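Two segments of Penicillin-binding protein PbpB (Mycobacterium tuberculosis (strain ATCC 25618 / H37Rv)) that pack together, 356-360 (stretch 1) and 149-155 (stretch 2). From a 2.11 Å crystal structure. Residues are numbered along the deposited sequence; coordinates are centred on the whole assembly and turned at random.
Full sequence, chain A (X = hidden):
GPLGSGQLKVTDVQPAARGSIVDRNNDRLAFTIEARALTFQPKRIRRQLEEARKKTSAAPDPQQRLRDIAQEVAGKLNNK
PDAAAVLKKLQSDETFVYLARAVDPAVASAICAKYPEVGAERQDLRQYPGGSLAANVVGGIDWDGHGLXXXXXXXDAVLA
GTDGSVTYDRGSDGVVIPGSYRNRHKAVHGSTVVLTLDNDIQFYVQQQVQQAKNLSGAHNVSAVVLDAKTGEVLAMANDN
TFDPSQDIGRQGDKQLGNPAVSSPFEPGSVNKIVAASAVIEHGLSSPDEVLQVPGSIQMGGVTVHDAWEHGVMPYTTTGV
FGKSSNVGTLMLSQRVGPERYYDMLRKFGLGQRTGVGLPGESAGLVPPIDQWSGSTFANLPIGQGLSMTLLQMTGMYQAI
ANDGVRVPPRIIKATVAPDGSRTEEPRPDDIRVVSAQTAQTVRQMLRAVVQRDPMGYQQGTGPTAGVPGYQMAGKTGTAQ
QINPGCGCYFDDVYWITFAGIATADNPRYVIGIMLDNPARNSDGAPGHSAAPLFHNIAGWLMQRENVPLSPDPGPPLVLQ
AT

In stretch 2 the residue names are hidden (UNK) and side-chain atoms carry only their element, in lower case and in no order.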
# COMPACT_ATOMS: atom_id res chain seq x y z
N VAL A 356 3.08 11.62 4.00
CA VAL A 356 1.85 11.15 4.66
C VAL A 356 1.71 11.67 6.08
O VAL A 356 0.60 11.69 6.63
CB VAL A 356 1.80 9.60 4.62
CG1 VAL A 356 3.01 9.01 5.33
CG2 VAL A 356 0.51 9.08 5.24
N GLY A 357 2.80 12.11 6.71
CA GLY A 357 2.73 12.56 8.08
C GLY A 357 3.03 11.49 9.11
O GLY A 357 2.47 11.52 10.21
N LEU A 358 3.87 10.52 8.76
CA LEU A 358 4.25 9.46 9.68
C LEU A 358 5.77 9.43 9.81
O LEU A 358 6.47 9.58 8.81
CB LEU A 358 3.74 8.09 9.19
CG LEU A 358 2.23 7.85 9.27
CD1 LEU A 358 1.77 6.63 8.47
CD2 LEU A 358 1.81 7.72 10.73
N PRO A 359 6.30 9.23 11.02
CA PRO A 359 7.76 9.21 11.17
C PRO A 359 8.38 7.98 10.51
O PRO A 359 7.78 6.91 10.44
CB PRO A 359 7.96 9.16 12.70
CG PRO A 359 6.70 8.54 13.23
CD PRO A 359 5.59 8.92 12.27
N GLY A 360 9.61 8.16 10.01
CA GLY A 360 10.37 7.05 9.46
C GLY A 360 9.98 6.62 8.06
O GLY A 360 10.34 5.51 7.65
N UNK A 149 7.56 6.87 20.77
CA UNK A 149 7.72 6.55 19.35
C UNK A 149 6.37 6.73 18.67
O UNK A 149 5.36 7.05 19.32
c UNK A 149 8.12 2.63 19.01
c UNK A 149 7.40 3.92 19.39
c UNK A 149 8.30 5.14 19.14
c UNK A 149 6.93 3.83 20.83
N UNK A 150 6.35 6.55 17.35
CA UNK A 150 5.11 6.72 16.63
C UNK A 150 4.66 8.18 16.61
O UNK A 150 5.43 9.11 16.86
N UNK A 151 3.36 8.37 16.33
CA UNK A 151 2.79 9.71 16.31
C UNK A 151 2.85 10.38 17.69
O UNK A 151 2.85 11.61 17.77
c UNK A 151 1.12 9.42 14.32
c UNK A 151 1.92 10.37 13.45
c UNK A 151 -0.35 9.52 14.00
c UNK A 151 1.35 9.68 15.81
N UNK A 152 2.86 9.59 18.77
CA UNK A 152 3.00 10.19 20.10
C UNK A 152 4.29 11.00 20.18
O UNK A 152 4.33 12.06 20.81
c UNK A 152 0.74 9.05 22.32
o UNK A 152 0.73 10.30 22.39
c UNK A 152 1.72 8.35 21.37
c UNK A 152 3.01 9.11 21.19
o UNK A 152 -0.01 8.32 23.00
N UNK A 153 5.34 10.50 19.54
CA UNK A 153 6.61 11.19 19.51
C UNK A 153 6.64 12.29 18.44
O UNK A 153 6.91 13.45 18.75
c UNK A 153 7.74 10.18 19.27
o UNK A 153 9.41 11.61 20.12
c UNK A 153 9.09 10.83 19.21
o UNK A 153 9.83 10.54 18.26
N UNK A 154 6.33 11.93 17.19
CA UNK A 154 6.52 12.87 16.08
C UNK A 154 5.56 14.04 16.17
O UNK A 154 5.87 15.12 15.67
o UNK A 154 5.02 11.73 14.53
c UNK A 154 6.36 12.16 14.74
N UNK A 155 4.38 13.85 16.76
CA UNK A 155 3.45 14.94 17.02
C UNK A 155 3.45 15.38 18.49
O UNK A 155 2.46 15.97 18.94
c UNK A 155 2.48 15.49 14.28
c UNK A 155 1.92 14.30 15.07
c UNK A 155 2.04 14.55 16.58
c UNK A 155 0.47 14.00 14.68
O HOH W 1 4.32 13.04 12.16

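Position 149 carries four side-chain carbons and no heteroatom, with the fork at the second carbon out from CA. The side chain comes no nearer to stretch 1 than 7.0 Å, from its CB to CG of Pro-359, so its identity rests on shape alone: a chain that forks one carbon beyond CB, rather than at CB itself, is that of leucine. Leu-149 has an extended backbone and adopts the p, t rotamer.

Position 150 has no side-chain atoms at all, which makes it glycine. Its phi of 68° agrees, since positive values favour a residue without CB. Gly-150 nevertheless takes part in the contact through its backbone, its O lying 3.9 Å from CG of Pro-359. The same carbonyl accepts a hydrogen bond of 3.0 Å from N of residue 154 and a weak one, also 3.0 Å, from N of residue 153, so it serves the helical turn while the proline ring rests near it.

At position 151 there are again four carbons, forked at the second, and here the branch reaches stretch 1. The CA-to-CB bond points sideways, but the end of the side chain comes nearer, one terminal methyl lying 3.5 Å from O of Gly-357 and 3.8 Å from CD2 of Leu-358. The fork beyond CB and the purely carbon composition identify leucine. Leu-151 is buried in the m, t rotamer, and its CD2 also lies 4.1 Å from CD of Pro-359.

Position 152 shows three carbons in a row, the third bearing two oxygens. This is a carboxylate two carbons beyond CB, hence glutamate. Glu-152 is out of reach of stretch 1, and both its carboxylate oxygens are hydrogen-bonded elsewhere in the structure.

Position 153 has two carbons, the second with two oxygens: the shorter acid, aspartate. Asp-153 is exposed; its CA-to-CB bond points sideways, and its side chain makes no contact with stretch 1.

Position 154 has one carbon followed by one oxygen, with no second branch at CB, which defines serine. Its CB points toward stretch 1, and in the p rotamer OG of Ser-154 lies 3.7 Å from CD of Pro-359. OG of Ser-154 also lies 2.8 Å from the O of water 1, in a hydrogen bond.

Position 155 has four carbons forked at the second, and so is a third leucine. Leu-155 is the first residue to leave helical angles, although its N still bonds to O of Leu-151 at 2.9 Å; its side chain makes no contact with stretch 1.

The contact is small, burying 182 Å² in total, and has no direct hydrogen bond across it. Its apolar part is formed by Leu-151 against Leu-358 and Pro-359, with the proline ring also meeting Gly-150 and Ser-154. Water 1 supplies a polar link: it donates to O of Gly-357 at 3.1 Å and hydrogen-bonds to OG of Ser-154, bridging a backbone carbonyl and a hydroxyl that do not bond directly.

Stretch 2 149-155: LGLEDSL
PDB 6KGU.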